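Superoxide dismutase [Fe] (Methanothermobacter thermautotrophicus, PDB 1MA1) destroys superoxide radicals by converting them to hydrogen peroxide and oxygen, using one iron ion in each subunit of a homotetramer. Local coordinates at residues F8-P12 / V75-V79; A124-G129 / R181-V185; R161-V165 / V197-F201. All coordinates share one frame; numbering follows the deposited sequence.

Contact 1: residues F8-P12 / V75-V79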
loop_
_atom_site.group_PDB
_atom_site.type_symbol
_atom_site.label_atom_id
_atom_site.label_comp_id
_atom_site.label_asym_id
_atom_site.label_seq_id
_atom_site.Cartn_x
_atom_site.Cartn_y
_atom_site.Cartn_z
ATOM N N PHE A 8 2.101 28.254 5.469
ATOM C CA PHE A 8 2.947 27.081 5.256
ATOM C C PHE A 8 3.283 26.359 6.545
ATOM O O PHE A 8 2.980 26.833 7.636
ATOM C CB PHE A 8 4.245 27.477 4.559
ATOM C CG PHE A 8 4.061 27.897 3.132
ATOM C CD1 PHE A 8 3.933 26.945 2.128
ATOM C CD2 PHE A 8 3.971 29.253 2.787
ATOM C CE1 PHE A 8 3.719 27.330 0.797
ATOM C CE2 PHE A 8 3.755 29.648 1.463
ATOM C CZ PHE A 8 3.630 28.686 0.472
ATOM N N TYR A 9 3.913 25.204 6.416
ATOM C CA TYR A 9 4.269 24.411 7.576
ATOM C C TYR A 9 5.585 24.900 8.154
ATOM O O TYR A 9 6.469 25.328 7.416
ATOM C CB TYR A 9 4.378 22.939 7.177
ATOM C CG TYR A 9 3.048 22.276 6.916
ATOM C CD1 TYR A 9 2.175 21.985 7.970
ATOM C CD2 TYR A 9 2.662 21.916 5.622
ATOM C CE1 TYR A 9 0.963 21.356 7.740
ATOM C CE2 TYR A 9 1.453 21.288 5.382
ATOM C CZ TYR A 9 0.608 21.011 6.440
ATOM O OH TYR A 9 -0.615 20.433 6.205
ATOM N N GLU A 10 5.710 24.834 9.474
ATOM C CA GLU A 10 6.995 25.053 10.130
ATOM C C GLU A 10 7.338 23.959 11.131
ATOM O O GLU A 10 6.450 23.359 11.744
ATOM C CB GLU A 10 6.983 26.407 10.824
ATOM C CG GLU A 10 6.955 27.565 9.847
ATOM C CD GLU A 10 6.711 28.894 10.524
ATOM O OE1 GLU A 10 6.818 29.944 9.838
ATOM O OE2 GLU A 10 6.410 28.880 11.741
ATOM N N LEU A 11 8.630 23.698 11.303
ATOM C CA LEU A 11 9.072 22.764 12.329
ATOM C C LEU A 11 8.680 23.296 13.698
ATOM O O LEU A 11 9.132 24.361 14.112
ATOM C CB LEU A 11 10.583 22.581 12.266
ATOM C CG LEU A 11 11.132 21.479 13.179
ATOM C CD1 LEU A 11 10.617 20.108 12.690
ATOM C CD2 LEU A 11 12.662 21.504 13.193
ATOM N N PRO A 12 7.819 22.569 14.420
ATOM C CA PRO A 12 7.464 22.979 15.782
ATOM C C PRO A 12 8.634 22.765 16.720
ATOM O O PRO A 12 9.415 21.830 16.548
ATOM C CB PRO A 12 6.280 22.087 16.111
ATOM C CG PRO A 12 6.625 20.832 15.391
ATOM C CD PRO A 12 7.146 21.315 14.049
ATOM N N VAL A 75 2.411 15.329 4.900
ATOM C CA VAL A 75 1.567 15.986 5.892
ATOM C C VAL A 75 1.272 15.005 7.031
ATOM O O VAL A 75 1.254 15.384 8.216
ATOM C CB VAL A 75 0.253 16.492 5.263
ATOM C CG1 VAL A 75 -0.675 16.999 6.339
ATOM C CG2 VAL A 75 0.557 17.607 4.255
ATOM N N GLY A 76 1.082 13.738 6.657
ATOM C CA GLY A 76 1.045 12.669 7.635
ATOM C C GLY A 76 2.294 12.580 8.491
ATOM O O GLY A 76 2.207 12.505 9.724
ATOM N N GLY A 77 3.451 12.590 7.837
ATOM C CA GLY A 77 4.699 12.769 8.544
ATOM C C GLY A 77 4.693 13.946 9.499
ATOM O O GLY A 77 5.014 13.794 10.679
ATOM N N TYR A 78 4.330 15.122 8.997
ATOM C CA TYR A 78 4.292 16.311 9.830
ATOM C C TYR A 78 3.355 16.152 11.032
ATOM O O TYR A 78 3.736 16.457 12.165
ATOM C CB TYR A 78 3.834 17.512 9.019
ATOM C CG TYR A 78 3.583 18.737 9.870
ATOM C CD1 TYR A 78 4.622 19.593 10.212
ATOM C CD2 TYR A 78 2.306 19.016 10.358
ATOM C CE1 TYR A 78 4.402 20.695 11.011
ATOM C CE2 TYR A 78 2.077 20.111 11.160
ATOM C CZ TYR A 78 3.127 20.947 11.487
ATOM O OH TYR A 78 2.888 22.029 12.299
ATOM N N VAL A 79 2.126 15.708 10.769
ATOM C CA VAL A 79 1.104 15.606 11.808
ATOM C C VAL A 79 1.462 14.581 12.882
ATOM O O VAL A 79 1.348 14.872 14.063
ATOM C CB VAL A 79 -0.279 15.216 11.220
ATOM C CG1 VAL A 79 -1.263 15.011 12.340
ATOM C CG2 VAL A 79 -0.791 16.301 10.300
HETATM O O HOH W 1 3.072 24.543 10.952
#
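Y9 lays its ring obliquely against that of Y78, joining the N-terminal loop to helix 64-86 in the alpha-hairpin domain of an iron superoxide dismutase. The aromatic pair carries most of the contact. CD1 of Y9 sits over the centre of one face of the Y78 ring, 3.6 Å above its plane, and the two planes meet obliquely at 48°. Y78 reaches out from the helix with CG anti to the backbone N (chi1 172°), which extends the ring across to the loop. Tyrosine suits both places: the long Y9 side chain spans from Y78 to V75, while Y78 packs its ring on Y9 and still carries a hydroxyl out to a bridging water.

Side-chain packing continues at V75 and P12. The Y9 side chain crosses V75 at about a right angle, with CE2 of Y9 4.0 Å from V75 CG2 and its OH 3.4 Å from V75 CG1. P12 CD lies 4.1 Å from Y78 CE1. C138 of the second subunit also packs on Y9, and on the helix side G77 O accepts a hydrogen bond from ND1 of the iron ligand H81.

The loop backbone meets Y78 as well. E10 O lies at the edge of the Y78 ring, in its plane, 3.4 Å from CE1. The polar link is a water, which takes the N-H of E10 at 3.0 Å and is hydrogen-bonded to Y78 OH at 2.9 Å.

Contact 2: residues A124-G129 / R181-V185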
loop_
_atom_site.group_PDB
_atom_site.type_symbol
_atom_site.label_atom_id
_atom_site.label_comp_id
_atom_site.label_asym_id
_atom_site.label_seq_id
_atom_site.Cartn_x
_atom_site.Cartn_y
_atom_site.Cartn_z
ATOM N N ALA A 124 3.192 -1.721 17.611
ATOM C CA ALA A 124 4.433 -1.025 17.268
ATOM C C ALA A 124 5.487 -1.995 16.748
ATOM O O ALA A 124 6.081 -1.792 15.688
ATOM C CB ALA A 124 4.961 -0.278 18.481
ATOM N N ILE A 125 5.716 -3.067 17.499
ATOM C CA ILE A 125 6.821 -3.962 17.192
ATOM C C ILE A 125 6.624 -4.617 15.841
ATOM O O ILE A 125 7.564 -4.738 15.044
ATOM C CB ILE A 125 6.977 -5.045 18.295
ATOM C CG1 ILE A 125 7.236 -4.360 19.648
ATOM C CG2 ILE A 125 8.135 -5.963 17.958
ATOM C CD1 ILE A 125 7.484 -5.284 20.802
ATOM N N SER A 126 5.394 -5.043 15.576
ATOM C CA SER A 126 5.141 -5.921 14.429
ATOM C C SER A 126 4.974 -5.190 13.101
ATOM O O SER A 126 4.810 -5.836 12.076
ATOM C CB SER A 126 3.899 -6.761 14.678
ATOM O OG SER A 126 2.763 -5.931 14.728
ATOM N N ALA A 127 5.004 -3.861 13.120
ATOM C CA ALA A 127 4.813 -3.072 11.906
ATOM C C ALA A 127 5.877 -3.400 10.873
ATOM O O ALA A 127 7.064 -3.366 11.173
ATOM C CB ALA A 127 4.869 -1.581 12.232
ATOM N N GLU A 128 5.453 -3.700 9.653
ATOM C CA GLU A 128 6.391 -4.109 8.614
ATOM C C GLU A 128 7.047 -2.873 8.046
ATOM O O GLU A 128 6.440 -2.139 7.277
ATOM C CB GLU A 128 5.679 -4.894 7.499
ATOM C CG GLU A 128 4.892 -6.081 8.032
ATOM C CD GLU A 128 4.059 -6.786 6.966
ATOM O OE1 GLU A 128 3.838 -6.175 5.892
ATOM O OE2 GLU A 128 3.617 -7.945 7.210
ATOM N N GLY A 129 8.293 -2.641 8.439
ATOM C CA GLY A 129 9.005 -1.471 7.957
ATOM C C GLY A 129 8.581 -0.232 8.708
ATOM O O GLY A 129 8.201 -0.317 9.883
ATOM N N ARG A 181 14.087 -3.070 18.127
ATOM C CA ARG A 181 12.898 -2.233 18.241
ATOM C C ARG A 181 12.134 -2.476 19.547
ATOM O O ARG A 181 11.573 -1.552 20.139
ATOM C CB ARG A 181 11.985 -2.481 17.034
ATOM C CG ARG A 181 10.716 -1.655 17.046
ATOM C CD ARG A 181 9.755 -2.059 15.933
ATOM N NE ARG A 181 10.127 -1.490 14.646
ATOM C CZ ARG A 181 9.467 -1.719 13.513
ATOM N NH1 ARG A 181 8.398 -2.506 13.526
ATOM N NH2 ARG A 181 9.875 -1.166 12.372
ATOM N N PRO A 182 12.104 -3.726 20.019
ATOM C CA PRO A 182 11.373 -3.996 21.262
ATOM C C PRO A 182 11.907 -3.259 22.498
ATOM O O PRO A 182 11.137 -2.899 23.388
ATOM C CB PRO A 182 11.486 -5.506 21.384
ATOM C CG PRO A 182 11.430 -5.941 19.945
ATOM C CD PRO A 182 12.425 -4.978 19.322
ATOM N N ASP A 183 13.220 -3.046 22.566
ATOM C CA ASP A 183 13.781 -2.327 23.704
ATOM C C ASP A 183 13.366 -0.877 23.651
ATOM O O ASP A 183 13.067 -0.273 24.686
ATOM C CB ASP A 183 15.310 -2.369 23.732
ATOM C CG ASP A 183 15.864 -3.728 24.127
ATOM O OD1 ASP A 183 15.089 -4.567 24.652
ATOM O OD2 ASP A 183 17.091 -3.942 23.914
ATOM N N TYR A 184 13.366 -0.304 22.452
ATOM C CA TYR A 184 12.858 1.051 22.242
ATOM C C TYR A 184 11.371 1.198 22.610
ATOM O O TYR A 184 10.994 2.111 23.349
ATOM C CB TYR A 184 13.071 1.452 20.790
ATOM C CG TYR A 184 12.302 2.677 20.378
ATOM C CD1 TYR A 184 11.102 2.571 19.688
ATOM C CD2 TYR A 184 12.792 3.952 20.650
ATOM C CE1 TYR A 184 10.411 3.711 19.266
ATOM C CE2 TYR A 184 12.114 5.095 20.239
ATOM C CZ TYR A 184 10.933 4.971 19.549
ATOM O OH TYR A 184 10.317 6.125 19.124
ATOM N N VAL A 185 10.523 0.309 22.096
ATOM C CA VAL A 185 9.123 0.301 22.499
ATOM C C VAL A 185 8.948 0.177 24.010
ATOM O O VAL A 185 8.120 0.860 24.595
ATOM C CB VAL A 185 8.346 -0.837 21.800
ATOM C CG1 VAL A 185 6.935 -0.969 22.378
ATOM C CG2 VAL A 185 8.308 -0.572 20.314
#
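R181 starts from its helix with CG opposite the backbone N (chi1 -180°), runs straight on through chi2 and then bends at chi3 (-80°), a course that sets its guanidinium into the turn where helix 113-125 ends. Three backbone carbonyls of that turn receive it. NH1 holds two of them: A127 O at 2.8 Å, nearly straight at 168°, in the carbonyl plane on a lone pair, and I125 O, also at 2.8 Å, which it meets from above the carbonyl plane. NH2 reaches G129 O at 3.1 Å, again from above. Arginine suits this place because its several N-H groups can fan out to successive carbonyls along the turn, and G129, with its positive phi, fits the bend.

Beside this polar end the helices pack through apolar side chains. I125 CG2 meets P182 CG at 3.8 Å, the side chains crossing at about a right angle, and V185 CG2 rests 3.8 Å from A124 CB. NE of R181 is hydrogen-bonded to Y173 OH. Helix 181-188 is thus joined to the end of helix 113-125, while strand 164-167 supplies L166 against A124, and strand 143-150 brings Q148 against A127.

Contact 3: residues R161-V165 / V197-F201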
loop_
_atom_site.group_PDB
_atom_site.type_symbol
_atom_site.label_atom_id
_atom_site.label_comp_id
_atom_site.label_asym_id
_atom_site.label_seq_id
_atom_site.Cartn_x
_atom_site.Cartn_y
_atom_site.Cartn_z
ATOM N N ARG A 161 -9.434 10.613 15.144
ATOM C CA ARG A 161 -8.532 11.612 15.716
ATOM C C ARG A 161 -7.462 10.982 16.586
ATOM O O ARG A 161 -7.650 9.885 17.113
ATOM C CB ARG A 161 -9.317 12.623 16.544
ATOM C CG ARG A 161 -10.543 13.159 15.826
ATOM C CD ARG A 161 -10.616 14.667 15.892
ATOM N NE ARG A 161 -9.928 15.254 14.750
ATOM C CZ ARG A 161 -9.506 16.514 14.685
ATOM N NH1 ARG A 161 -9.697 17.335 15.711
ATOM N NH2 ARG A 161 -8.883 16.950 13.592
ATOM N N ILE A 162 -6.330 11.668 16.734
ATOM C CA ILE A 162 -5.174 11.057 17.391
ATOM C C ILE A 162 -5.188 11.278 18.904
ATOM O O ILE A 162 -5.359 12.399 19.381
ATOM C CB ILE A 162 -3.841 11.608 16.821
ATOM C CG1 ILE A 162 -3.744 11.340 15.323
ATOM C CG2 ILE A 162 -2.666 10.943 17.521
ATOM C CD1 ILE A 162 -2.514 11.951 14.695
ATOM N N LEU A 163 -4.996 10.203 19.653
ATOM C CA LEU A 163 -4.840 10.302 21.100
ATOM C C LEU A 163 -3.397 10.074 21.546
ATOM O O LEU A 163 -2.835 10.864 22.311
ATOM C CB LEU A 163 -5.751 9.290 21.794
ATOM C CG LEU A 163 -7.239 9.525 21.585
ATOM C CD1 LEU A 163 -8.048 8.468 22.299
ATOM C CD2 LEU A 163 -7.576 10.923 22.082
ATOM N N LEU A 164 -2.810 8.982 21.061
ATOM C CA LEU A 164 -1.484 8.545 21.476
ATOM C C LEU A 164 -0.757 8.038 20.238
ATOM O O LEU A 164 -1.358 7.367 19.393
ATOM C CB LEU A 164 -1.601 7.389 22.468
ATOM C CG LEU A 164 -0.524 7.199 23.536
ATOM C CD1 LEU A 164 -0.423 5.707 23.816
ATOM C CD2 LEU A 164 0.809 7.743 23.092
ATOM N N VAL A 165 0.534 8.324 20.141
ATOM C CA VAL A 165 1.281 8.005 18.942
ATOM C C VAL A 165 2.681 7.507 19.305
ATOM O O VAL A 165 3.344 8.064 20.181
ATOM C CB VAL A 165 1.358 9.269 18.028
ATOM C CG1 VAL A 165 2.716 9.404 17.408
ATOM C CG2 VAL A 165 0.304 9.186 16.935
ATOM N N VAL A 197 -2.320 12.958 26.622
ATOM C CA VAL A 197 -3.222 12.005 25.987
ATOM C C VAL A 197 -4.601 12.110 26.620
ATOM O O VAL A 197 -5.608 12.142 25.926
ATOM C CB VAL A 197 -2.725 10.544 26.130
ATOM C CG1 VAL A 197 -3.652 9.619 25.387
ATOM C CG2 VAL A 197 -1.328 10.399 25.591
ATOM N N GLU A 198 -4.636 12.166 27.946
ATOM C CA GLU A 198 -5.866 12.437 28.673
ATOM C C GLU A 198 -6.580 13.681 28.185
ATOM O O GLU A 198 -7.780 13.654 27.964
ATOM C CB GLU A 198 -5.570 12.562 30.169
ATOM C CG GLU A 198 -5.427 11.225 30.893
ATOM C CD GLU A 198 -4.734 11.349 32.239
ATOM O OE1 GLU A 198 -4.943 12.365 32.946
ATOM O OE2 GLU A 198 -3.987 10.424 32.604
ATOM N N LYS A 199 -5.842 14.770 28.008
ATOM C CA LYS A 199 -6.429 16.004 27.528
ATOM C C LYS A 199 -7.010 15.816 26.133
ATOM O O LYS A 199 -8.169 16.144 25.892
ATOM C CB LYS A 199 -5.384 17.106 27.505
ATOM C CG LYS A 199 -5.927 18.452 27.058
ATOM C CD LYS A 199 -4.816 19.507 27.019
ATOM C CE LYS A 199 -5.303 20.839 26.457
ATOM N NZ LYS A 199 -4.228 21.889 26.504
ATOM N N ARG A 200 -6.217 15.273 25.217
ATOM C CA ARG A 200 -6.699 14.967 23.871
ATOM C C ARG A 200 -8.003 14.172 23.892
ATOM O O ARG A 200 -8.912 14.420 23.103
ATOM C CB ARG A 200 -5.645 14.165 23.099
ATOM C CG ARG A 200 -4.311 14.879 22.929
ATOM C CD ARG A 200 -3.276 13.975 22.299
ATOM N NE ARG A 200 -2.033 14.688 22.051
ATOM C CZ ARG A 200 -0.939 14.121 21.561
ATOM N NH1 ARG A 200 -0.952 12.830 21.268
ATOM N NH2 ARG A 200 0.165 14.832 21.373
ATOM N N PHE A 201 -8.089 13.209 24.795
ATOM C CA PHE A 201 -9.208 12.289 24.800
ATOM C C PHE A 201 -10.458 13.018 25.237
ATOM O O PHE A 201 -11.558 12.676 24.823
ATOM C CB PHE A 201 -8.919 11.115 25.751
ATOM C CG PHE A 201 -10.015 10.080 25.793
ATOM C CD1 PHE A 201 -10.582 9.590 24.615
ATOM C CD2 PHE A 201 -10.481 9.587 27.006
ATOM C CE1 PHE A 201 -11.609 8.608 24.658
ATOM C CE2 PHE A 201 -11.499 8.614 27.054
ATOM C CZ PHE A 201 -12.059 8.126 25.878
#
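L163 fills the close-packed part of the contact, resting both its methyls on F201 of helix 194-202. CD1 approaches the F201 ring obliquely, 3.6 Å from CD1 of the phenylalanine, while CD2 settles by the helix backbone, 3.5 Å from F201 CA. V197 extends this apolar patch, its CG2 lying 3.9 Å from L164 CG. Leucine and valine suit these buried positions: their forked ends can touch two neighbours at once. Y105 meets the F201 ring edge-to-face.

L163 and L164 both face L135, forming a classic beta bulge in the C-terminal domain, where 161-165 pairs with strand 131-138.

On the looser side I162 meets the helix only lightly, its O 3.9 Å from R200 CD. R200 itself is partly exposed yet still held to 161-165, with CD 3.1 Å from L163 O. Its aliphatic chain, extended from CG to NE (chi2 174°, chi3 176°), carries the guanidinium back to the bulge, where NH1 gives a hydrogen bond to L163 O at 2.9 Å from above the carbonyl plane. The same group bonds to F83 O through NH2, to N87 OD1 through NH1 and, in a salt bridge, to E196 through NE. With a methionine in its place, the carbonyls of L163 and F83 and the side chain of N87 would probably lose their guanidinium donors, and E196 its charged mate.

In the fold
Contacts 1 and 3 meet directly: V79 CG1 of helix 64-86 packs 4.1 Å from I162 CD1, bringing the alpha-hairpin domain against the C-terminal domain, although the two contact centres are 18 Å apart. Contact 2 lies across the chain's centre from contact 1, with nearest atoms about 13 Å apart, and its nearest atoms are about 7 Å from those of contact 3, without touching. In sequence contacts 2 and 3 interleave, and helices 181-188 and 194-202 follow one another. The iron, bound by H33, H81, D167 and H171, lies about 11 Å from the side chains of Y78 and R181 and about 13 Å from that of I162. All three contacts also touch the second subunit.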